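PDB 6GRI: microcin B17-processing protein McbB from Escherichia coli, which is necessary, as part of the McbBCD microcin synthetase complex, to process the inactive microcin B17 precursor McbA into the active antibiotic peptide. Local coordinates for the interface of chains A and C and the interface of chains A and B. Residues are numbered along the deposited sequence; one frame, centred on the assembly and turned at random. Chains: chain A/B, Microcin B17-processing protein McbB; chain C, Microcin B17-processing protein McbD.

One McbB chain, A, takes part in all three contacts and so touches two neighbours at once. Contacts 1 and 2 belong to the same McbB–McbD interface, their C-alpha centres about 15 Å apart. McbD helix 47-66 runs between them, giving C:Thr47 to contact 1 and C:Ile51 to the margin of contact 2. The first is a polar grip on one carboxylate, the second wholly apolar. Contact 3, where McbB meets a second McbB, lies about 39 Å from either, measured between C-alpha centres. Chain A thus bridges its McbB partner and the YcaO-family subunit in the deposited assembly.

Contact 1: the interface of chains A and C. Residues chain A 288-290, 294; chain C 21, 28, 45-47.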
ATOM      1  N   GLN A 288      16.530   1.880  -5.098  1.00 53.07           N
ATOM      2  CA  GLN A 288      17.683   0.983  -5.027  1.00 57.78           C
ATOM      3  C   GLN A 288      18.858   1.411  -5.932  1.00 57.85           C
ATOM      4  O   GLN A 288      20.020   1.334  -5.518  1.00 56.97           O
ATOM      5  CB  GLN A 288      17.248  -0.465  -5.302  1.00 60.88           C
ATOM      6  CG  GLN A 288      16.697  -0.722  -6.697  1.00 67.14           C
ATOM      7  CD  GLN A 288      15.672  -1.852  -6.750  1.00 75.46           C
ATOM      8  OE1 GLN A 288      15.564  -2.682  -5.830  1.00 79.41           O
ATOM      9  NE2 GLN A 288      14.913  -1.894  -7.841  1.00 79.16           N
ATOM     10  N   ALA A 289      18.542   1.902  -7.129  1.00 55.57           N
ATOM     11  CA  ALA A 289      19.550   2.316  -8.104  1.00 57.69           C
ATOM     12  C   ALA A 289      20.142   3.716  -7.883  1.00 59.02           C
ATOM     13  O   ALA A 289      21.228   4.006  -8.375  1.00 66.22           O
ATOM     14  CB  ALA A 289      18.998   2.204  -9.522  1.00 58.11           C
ATOM     15  N   CYS A 290      19.449   4.586  -7.160  1.00 61.14           N
ATOM     16  CA  CYS A 290      19.943   5.953  -6.908  1.00 58.52           C
ATOM     17  C   CYS A 290      21.196   5.976  -6.060  1.00 59.10           C
ATOM     18  O   CYS A 290      21.417   5.089  -5.248  1.00 67.06           O
ATOM     19  CB  CYS A 290      18.881   6.753  -6.187  1.00 57.15           C
ATOM     20  SG  CYS A 290      19.146   8.525  -6.190  1.00 57.25           S
ATOM     21  N   GLU A 294      25.085   7.057  -1.171  1.00 68.31           N
ATOM     22  CA  GLU A 294      26.504   6.765  -1.274  1.00 73.73           C
ATOM     23  C   GLU A 294      27.351   8.029  -1.281  1.00 75.80           C
ATOM     24  O   GLU A 294      28.544   7.970  -0.974  1.00 75.57           O
ATOM     25  CB  GLU A 294      26.788   5.935  -2.523  1.00 78.00           C
ATOM     26  CG  GLU A 294      26.154   4.550  -2.482  1.00 80.97           C
ATOM     27  CD  GLU A 294      26.195   3.841  -3.820  1.00 88.29           C
ATOM     28  OE1 GLU A 294      25.900   4.484  -4.861  1.00 97.01           O
ATOM     29  OE2 GLU A 294      26.506   2.628  -3.825  1.00 90.90           O
TER
ATOM     30  N   LYS C  21      23.950  -4.338   1.451  1.00 55.31           N
ATOM     31  CA  LYS C  21      25.106  -4.127   2.326  1.00 57.69           C
ATOM     32  C   LYS C  21      24.781  -3.222   3.524  1.00 57.45           C
ATOM     33  O   LYS C  21      24.044  -2.253   3.384  1.00 63.24           O
ATOM     34  CB  LYS C  21      26.251  -3.532   1.514  1.00 55.83           C
ATOM     35  CG  LYS C  21      25.853  -2.321   0.687  1.00 55.77           C
ATOM     36  CD  LYS C  21      27.053  -1.440   0.374  1.00 58.14           C
ATOM     37  CE  LYS C  21      26.652   0.003   0.119  1.00 62.36           C
ATOM     38  NZ  LYS C  21      26.331   0.269  -1.314  1.00 63.63           N
ATOM     39  N   THR C  28      28.819  -0.964  -3.925  1.00 56.98           N
ATOM     40  CA  THR C  28      27.748  -1.830  -4.363  1.00 56.37           C
ATOM     41  C   THR C  28      28.358  -2.894  -5.274  1.00 58.51           C
ATOM     42  O   THR C  28      29.156  -2.573  -6.140  1.00 59.79           O
ATOM     43  CB  THR C  28      26.691  -1.041  -5.156  1.00 57.50           C
ATOM     44  OG1 THR C  28      26.050  -0.087  -4.302  1.00 57.47           O
ATOM     45  CG2 THR C  28      25.647  -1.962  -5.749  1.00 59.18           C
ATOM     46  N   GLY C  45      31.287  -0.859  -7.393  1.00 60.76           N
ATOM     47  CA  GLY C  45      31.575   0.571  -7.322  1.00 63.19           C
ATOM     48  C   GLY C  45      30.349   1.368  -6.939  1.00 65.59           C
ATOM     49  O   GLY C  45      29.570   0.939  -6.090  1.00 70.07           O
ATOM     50  N   GLU C  46      30.182   2.535  -7.562  1.00 68.53           N
ATOM     51  CA  GLU C  46      28.948   3.322  -7.433  1.00 72.10           C
ATOM     52  C   GLU C  46      27.776   2.499  -7.961  1.00 65.32           C
ATOM     53  O   GLU C  46      27.928   1.744  -8.915  1.00 65.18           O
ATOM     54  CB  GLU C  46      29.074   4.664  -8.182  1.00 79.09           C
ATOM     55  CG  GLU C  46      27.877   5.612  -8.032  1.00 89.62           C
ATOM     56  CD  GLU C  46      26.726   5.354  -9.012  1.00 96.87           C
ATOM     57  OE1 GLU C  46      26.958   4.807 -10.118  1.00101.33           O
ATOM     58  OE2 GLU C  46      25.568   5.699  -8.676  1.00 90.38           O
ATOM     59  N   THR C  47      26.612   2.660  -7.343  1.00 63.60           N
ATOM     60  CA  THR C  47      25.458   1.772  -7.572  1.00 62.01           C
ATOM     61  C   THR C  47      25.082   1.558  -9.053  1.00 59.46           C
ATOM     62  O   THR C  47      25.033   0.415  -9.517  1.00 57.43           O
ATOM     63  CB  THR C  47      24.243   2.223  -6.717  1.00 62.37           C
ATOM     64  OG1 THR C  47      24.499   1.892  -5.351  1.00 62.48           O
ATOM     65  CG2 THR C  47      22.957   1.525  -7.123  1.00 62.42           C
TER
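A:Glu294, next to the last residue of McbB, reaches C:Thr28 and C:Thr47 of McbD, a member of the YcaO family, and shows how one carboxylate can fasten a chain end to a partner. From CB the side chain sets out with CG anti to its own carbonyl carbon (chi1 -65°) and runs on extended through CG, which brings CD to the start of McbD helix 47-66. The side chain crosses that of C:Thr47 at about a right angle. OE1 of A:Glu294 takes the backbone N-H of C:Thr47 at 3.2 Å on its syn lone pair, a fairly straight bond (158° at the hydrogen) at the helix N-terminus, whose dipole may favour the negative charge. OE2 of A:Glu294 accepts two hydroxyls from the same face of the carboxylate: C:Thr28 OG1 at 2.8 Å, nearly in line with the C-O bond, and C:Thr47 OG1 at 2.6 Å, from 47° above the plane. The latter leans between both oxygens, nearer OE2. The hydroxyls are also 2.7 Å apart, OG1 of C:Thr28 to OG1 of C:Thr47; one that donates to OE2 has no second hydrogen for the other, so the three bonds cannot all form fully at once. C:Lys21 adds a salt bridge, NZ to OE2 of A:Glu294 at 3.4 Å, which may offset the like charge of nearby C:Glu46. The other branch of C:Thr47, CG2, packs on A:Ala289 CA at 3.6 Å.

Contact 2: the interface of chains A and C. Residues chain A 213-215, 218; chain C 2, 4, 6, 16, 51.
A:Trp215 and A:Leu218, both on the short McbB helix 215-220, meet C:Val4 and its neighbours near the McbD N-terminus in a patch that illustrates apolar packing at an interface: no nitrogen or oxygen of one side comes within bonding reach of the other, and the residues together bury 236 Å². The aromatic contact comes first. C:Val4 lies obliquely against the indole and sets CG1 above its outer CD1–NE1 rim, 3.5 Å from CD1 of A:Trp215 and little farther from NE1. With CG1 anti to the backbone N (chi1 173°), the two methyls of C:Val4 are split between targets, CG1 for the indole and CG2 for the leucine. Within McbB, A:Leu218 CD1 rests over the centre of the A:Trp215 ring system, on the same face as the valine methyl, which probably helps to hold both side chains in place.

Aliphatic contacts make up the second group. A:Leu218 and C:Val4 point tip to tip, CD1 to CG2 at 4.0 Å, while the other leucine methyl, CD2, stands 4.0 Å from CG2 of C:Ile2. C:Met16, on strand 15-18, uses the middle of its bent chain, its CG set 3.9 Å from CD1 and 4.0 Å from CD2 of A:Leu218. A third kind of contact sets methyl against backbone: CG2 of C:Val4 also approaches the carbonyl O of A:Met213 at 3.8 Å.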
ATOM      1  N   MET A 213      10.686  -3.504 -12.467  1.00 95.10           N
ATOM      2  CA  MET A 213      11.982  -4.032 -12.943  1.00 87.74           C
ATOM      3  C   MET A 213      11.874  -5.302 -13.792  1.00 84.31           C
ATOM      4  O   MET A 213      11.546  -6.377 -13.304  1.00 80.75           O
ATOM      5  CB  MET A 213      12.930  -4.295 -11.769  1.00 88.76           C
ATOM      6  CG  MET A 213      13.564  -3.048 -11.176  1.00 87.15           C
ATOM      7  SD  MET A 213      14.877  -2.386 -12.213  1.00 92.34           S
ATOM      8  CE  MET A 213      15.480  -1.041 -11.184  1.00 93.19           C
ATOM      9  N   SER A 214      12.177  -5.136 -15.072  1.00 83.27           N
ATOM     10  CA  SER A 214      12.363  -6.216 -16.025  1.00 82.87           C
ATOM     11  C   SER A 214      13.734  -6.031 -16.678  1.00 77.77           C
ATOM     12  O   SER A 214      14.479  -5.102 -16.334  1.00 69.03           O
ATOM     13  CB  SER A 214      11.274  -6.120 -17.091  1.00 85.72           C
ATOM     14  OG  SER A 214      11.179  -4.785 -17.566  1.00 84.43           O
ATOM     15  N   TRP A 215      14.058  -6.907 -17.625  1.00 76.35           N
ATOM     16  CA  TRP A 215      15.202  -6.674 -18.508  1.00 77.14           C
ATOM     17  C   TRP A 215      14.999  -5.480 -19.445  1.00 79.17           C
ATOM     18  O   TRP A 215      15.979  -4.917 -19.931  1.00 79.09           O
ATOM     19  CB  TRP A 215      15.593  -7.943 -19.272  1.00 78.64           C
ATOM     20  CG  TRP A 215      16.588  -8.728 -18.495  1.00 80.63           C
ATOM     21  CD1 TRP A 215      16.349  -9.809 -17.698  1.00 81.23           C
ATOM     22  CD2 TRP A 215      17.989  -8.455 -18.395  1.00 82.89           C
ATOM     23  NE1 TRP A 215      17.519 -10.240 -17.120  1.00 83.03           N
ATOM     24  CE2 TRP A 215      18.543  -9.425 -17.531  1.00 82.83           C
ATOM     25  CE3 TRP A 215      18.832  -7.482 -18.957  1.00 83.23           C
ATOM     26  CZ2 TRP A 215      19.912  -9.460 -17.222  1.00 82.49           C
ATOM     27  CZ3 TRP A 215      20.193  -7.514 -18.644  1.00 82.46           C
ATOM     28  CH2 TRP A 215      20.716  -8.499 -17.785  1.00 82.25           C
ATOM     29  N   LEU A 218      16.447  -2.809 -17.235  1.00 74.39           N
ATOM     30  CA  LEU A 218      17.899  -3.030 -17.134  1.00 74.19           C
ATOM     31  C   LEU A 218      18.672  -2.503 -18.348  1.00 72.33           C
ATOM     32  O   LEU A 218      19.761  -1.938 -18.206  1.00 71.25           O
ATOM     33  CB  LEU A 218      18.210  -4.528 -16.934  1.00 74.96           C
ATOM     34  CG  LEU A 218      17.851  -5.139 -15.576  1.00 71.46           C
ATOM     35  CD1 LEU A 218      18.012  -6.644 -15.614  1.00 71.95           C
ATOM     36  CD2 LEU A 218      18.691  -4.538 -14.464  1.00 71.21           C
TER
ATOM     37  N   ILE C   2      17.030  -5.230  -6.919  1.00 62.97           N
ATOM     38  CA  ILE C   2      16.718  -5.413  -8.350  1.00 64.19           C
ATOM     39  C   ILE C   2      15.984  -6.728  -8.609  1.00 65.40           C
ATOM     40  O   ILE C   2      14.797  -6.713  -8.935  1.00 72.47           O
ATOM     41  CB  ILE C   2      17.952  -5.241  -9.257  1.00 65.37           C
ATOM     42  CG1 ILE C   2      18.440  -3.795  -9.140  1.00 68.28           C
ATOM     43  CG2 ILE C   2      17.612  -5.572 -10.708  1.00 65.21           C
ATOM     44  CD1 ILE C   2      19.853  -3.578  -9.603  1.00 71.48           C
ATOM     45  N   VAL C   4      15.753  -9.456 -10.755  1.00 59.35           N
ATOM     46  CA  VAL C   4      15.091  -9.882 -11.983  1.00 59.88           C
ATOM     47  C   VAL C   4      15.407 -11.351 -12.230  1.00 59.33           C
ATOM     48  O   VAL C   4      16.566 -11.748 -12.255  1.00 64.93           O
ATOM     49  CB  VAL C   4      15.538  -9.042 -13.205  1.00 62.37           C
ATOM     50  CG1 VAL C   4      14.958  -9.609 -14.507  1.00 61.01           C
ATOM     51  CG2 VAL C   4      15.160  -7.572 -13.010  1.00 62.55           C
ATOM     52  N   SER C   6      14.417 -14.803 -14.747  1.00 67.37           N
ATOM     53  CA  SER C   6      13.874 -15.276 -16.030  1.00 70.78           C
ATOM     54  C   SER C   6      13.785 -16.810 -16.026  1.00 72.11           C
ATOM     55  O   SER C   6      14.685 -17.488 -15.512  1.00 78.46           O
ATOM     56  CB  SER C   6      14.758 -14.797 -17.191  1.00 68.99           C
ATOM     57  OG  SER C   6      14.992 -13.400 -17.129  1.00 67.32           O
ATOM     58  N   MET C  16      19.643 -11.472 -12.078  1.00 64.42           N
ATOM     59  CA  MET C  16      20.458 -10.263 -11.899  1.00 61.45           C
ATOM     60  C   MET C  16      20.083  -9.728 -10.527  1.00 59.34           C
ATOM     61  O   MET C  16      18.916  -9.456 -10.276  1.00 65.35           O
ATOM     62  CB  MET C  16      20.140  -9.233 -12.994  1.00 65.19           C
ATOM     63  CG  MET C  16      20.198  -7.750 -12.613  1.00 66.38           C
ATOM     64  SD  MET C  16      21.830  -7.039 -12.754  1.00 78.18           S
ATOM     65  CE  MET C  16      21.816  -5.808 -11.451  1.00 81.15           C
ATOM     66  N   ILE C  51      25.691  -1.821 -11.588  1.00 51.24           N
ATOM     67  CA  ILE C  51      24.672  -2.472 -12.414  1.00 53.36           C
ATOM     68  C   ILE C  51      25.071  -2.485 -13.892  1.00 55.87           C
ATOM     69  O   ILE C  51      24.975  -3.521 -14.549  1.00 59.73           O
ATOM     70  CB  ILE C  51      23.289  -1.808 -12.232  1.00 54.07           C
ATOM     71  CG1 ILE C  51      22.776  -2.075 -10.808  1.00 53.37           C
ATOM     72  CG2 ILE C  51      22.279  -2.327 -13.262  1.00 54.74           C
ATOM     73  CD1 ILE C  51      21.850  -1.003 -10.285  1.00 53.56           C
TER

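Contact 3: the interface of chains A and B. Residues chain A 237, 241, 274-277; chain B 244-245, 248, 279.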
ATOM      1  N   SER A 237      -4.212  30.005 -13.374  1.00 74.53           N
ATOM      2  CA  SER A 237      -4.842  29.377 -12.214  1.00 70.13           C
ATOM      3  C   SER A 237      -4.018  28.204 -11.692  1.00 68.14           C
ATOM      4  O   SER A 237      -3.806  28.104 -10.484  1.00 69.86           O
ATOM      5  CB  SER A 237      -6.281  28.943 -12.520  1.00 70.32           C
ATOM      6  OG  SER A 237      -6.335  27.784 -13.328  1.00 69.50           O
ATOM      7  N   PHE A 241      -2.430  28.195  -8.101  1.00 62.87           N
ATOM      8  CA  PHE A 241      -2.541  27.025  -7.222  1.00 66.56           C
ATOM      9  C   PHE A 241      -1.155  26.622  -6.730  1.00 68.90           C
ATOM     10  O   PHE A 241      -0.931  26.486  -5.527  1.00 73.49           O
ATOM     11  CB  PHE A 241      -3.188  25.866  -7.990  1.00 67.92           C
ATOM     12  CG  PHE A 241      -3.619  24.710  -7.135  1.00 69.58           C
ATOM     13  CD1 PHE A 241      -4.843  24.736  -6.470  1.00 73.98           C
ATOM     14  CD2 PHE A 241      -2.834  23.572  -7.034  1.00 71.32           C
ATOM     15  CE1 PHE A 241      -5.264  23.658  -5.706  1.00 73.43           C
ATOM     16  CE2 PHE A 241      -3.247  22.490  -6.265  1.00 73.68           C
ATOM     17  CZ  PHE A 241      -4.461  22.531  -5.598  1.00 74.09           C
ATOM     18  N   LEU A 274      -4.274  18.658 -10.330  1.00 66.99           N
ATOM     19  CA  LEU A 274      -4.686  19.984 -10.770  1.00 63.32           C
ATOM     20  C   LEU A 274      -6.127  20.012 -11.275  1.00 65.24           C
ATOM     21  O   LEU A 274      -6.755  21.072 -11.263  1.00 69.47           O
ATOM     22  CB  LEU A 274      -3.728  20.509 -11.835  1.00 63.06           C
ATOM     23  CG  LEU A 274      -2.284  20.656 -11.364  1.00 60.03           C
ATOM     24  CD1 LEU A 274      -1.404  21.075 -12.527  1.00 59.62           C
ATOM     25  CD2 LEU A 274      -2.199  21.661 -10.221  1.00 58.61           C
ATOM     26  N   ILE A 275      -6.653  18.861 -11.693  1.00 64.48           N
ATOM     27  CA  ILE A 275      -8.080  18.744 -11.986  1.00 67.52           C
ATOM     28  C   ILE A 275      -8.879  18.797 -10.676  1.00 68.24           C
ATOM     29  O   ILE A 275      -9.520  19.804 -10.393  1.00 73.34           O
ATOM     30  CB  ILE A 275      -8.430  17.460 -12.778  1.00 70.33           C
ATOM     31  CG1 ILE A 275      -7.592  17.337 -14.068  1.00 72.10           C
ATOM     32  CG2 ILE A 275      -9.928  17.405 -13.083  1.00 70.58           C
ATOM     33  CD1 ILE A 275      -7.620  18.538 -14.986  1.00 74.02           C
ATOM     34  N   THR A 276      -8.814  17.739  -9.865  1.00 67.79           N
ATOM     35  CA  THR A 276      -9.655  17.624  -8.658  1.00 65.15           C
ATOM     36  C   THR A 276      -9.222  18.505  -7.492  1.00 62.25           C
ATOM     37  O   THR A 276      -9.976  18.656  -6.551  1.00 62.65           O
ATOM     38  CB  THR A 276      -9.728  16.174  -8.131  1.00 65.00           C
ATOM     39  OG1 THR A 276      -8.427  15.722  -7.734  1.00 65.37           O
ATOM     40  CG2 THR A 276     -10.287  15.239  -9.185  1.00 68.25           C
ATOM     41  N   CYS A 277      -8.004  19.041  -7.541  1.00 63.44           N
ATOM     42  CA  CYS A 277      -7.409  19.835  -6.451  1.00 60.49           C
ATOM     43  C   CYS A 277      -7.178  19.063  -5.147  1.00 57.14           C
ATOM     44  O   CYS A 277      -7.008  19.668  -4.093  1.00 59.25           O
ATOM     45  CB  CYS A 277      -8.194  21.127  -6.242  1.00 64.10           C
ATOM     46  SG  CYS A 277      -8.409  22.022  -7.802  1.00 68.11           S
TER
ATOM     47  N   HIS B 244      -8.372  29.113  -8.856  1.00 66.68           N
ATOM     48  CA  HIS B 244      -8.289  27.793  -9.489  1.00 66.95           C
ATOM     49  C   HIS B 244      -9.402  26.839  -9.044  1.00 66.53           C
ATOM     50  O   HIS B 244      -9.944  26.101  -9.862  1.00 67.37           O
ATOM     51  CB  HIS B 244      -6.901  27.184  -9.214  1.00 66.28           C
ATOM     52  CG  HIS B 244      -6.711  25.811  -9.771  1.00 65.93           C
ATOM     53  ND1 HIS B 244      -6.393  25.579 -11.091  1.00 67.50           N
ATOM     54  CD2 HIS B 244      -6.791  24.596  -9.181  1.00 65.72           C
ATOM     55  CE1 HIS B 244      -6.284  24.276 -11.289  1.00 69.26           C
ATOM     56  NE2 HIS B 244      -6.528  23.656 -10.147  1.00 67.83           N
ATOM     57  N   LEU B 245      -9.739  26.838  -7.756  1.00 66.18           N
ATOM     58  CA  LEU B 245     -10.884  26.050  -7.287  1.00 67.77           C
ATOM     59  C   LEU B 245     -12.153  26.483  -8.018  1.00 68.67           C
ATOM     60  O   LEU B 245     -12.868  25.644  -8.561  1.00 74.92           O
ATOM     61  CB  LEU B 245     -11.083  26.169  -5.770  1.00 65.89           C
ATOM     62  CG  LEU B 245      -9.945  25.651  -4.881  1.00 65.73           C
ATOM     63  CD1 LEU B 245     -10.400  25.636  -3.425  1.00 65.47           C
ATOM     64  CD2 LEU B 245      -9.449  24.280  -5.333  1.00 65.22           C
ATOM     65  N   ARG B 248     -12.199  25.039 -11.525  1.00 73.88           N
ATOM     66  CA  ARG B 248     -12.436  23.594 -11.597  1.00 72.71           C
ATOM     67  C   ARG B 248     -13.843  23.230 -11.160  1.00 72.31           C
ATOM     68  O   ARG B 248     -14.404  22.265 -11.660  1.00 76.52           O
ATOM     69  CB  ARG B 248     -11.388  22.806 -10.798  1.00 70.10           C
ATOM     70  CG  ARG B 248      -9.964  22.920 -11.339  1.00 72.16           C
ATOM     71  CD  ARG B 248      -9.822  22.415 -12.773  1.00 74.83           C
ATOM     72  NE  ARG B 248      -8.423  22.320 -13.201  1.00 76.67           N
ATOM     73  CZ  ARG B 248      -8.010  21.966 -14.424  1.00 78.32           C
ATOM     74  NH1 ARG B 248      -8.874  21.658 -15.389  1.00 79.15           N
ATOM     75  NH2 ARG B 248      -6.704  21.915 -14.684  1.00 78.80           N
ATOM     76  N   LEU B 279      -8.998  20.141   0.507  1.00 61.05           N
ATOM     77  CA  LEU B 279     -10.343  20.326  -0.007  1.00 61.69           C
ATOM     78  C   LEU B 279     -11.173  19.286   0.717  1.00 64.19           C
ATOM     79  O   LEU B 279     -10.642  18.251   1.104  1.00 64.96           O
ATOM     80  CB  LEU B 279     -10.363  20.019  -1.498  1.00 63.36           C
ATOM     81  CG  LEU B 279     -11.147  20.930  -2.416  1.00 67.22           C
ATOM     82  CD1 LEU B 279     -10.336  22.182  -2.727  1.00 70.78           C
ATOM     83  CD2 LEU B 279     -11.464  20.187  -3.701  1.00 70.29           C
TER
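Helix 236-252 of one McbB lays its side chains against helix 236-254 of the other copy and against the turn before strand 279-282, where a Cys-x-x-Cys pair begins at A:Cys277, an example of how one imidazole can be held at both nitrogens. B:His244 carries its ring anti to the backbone N (chi1 178°), out toward chain A. Its NE2 donates to the carbonyl O of A:Leu274 at 2.8 Å, in the carbonyl plane on a lone pair and close to the imidazole plane, though bent at the hydrogen (133°). ND1 of B:His244 forms a hydrogen bond with the hydroxyl OG of A:Ser237 at 3.1 Å. A:Phe241 CB lies over one ring face and CG of B:Arg248 over the other, both toward the rim, while A:Cys277 SG sits 3.3 Å from CD2 of B:His244.

B:Arg248 brings a second donor to the same carbonyl, NE to A:Leu274 O at 2.8 Å. This bond is also bent (124° at the hydrogen), with the oxygen far out of the guanidinium plane. A:Ile275 CD1 packs on one guanidinium face, 3.5 Å from CZ of B:Arg248. B:Leu245 CD2 touches A:Cys277 SG at 3.5 Å.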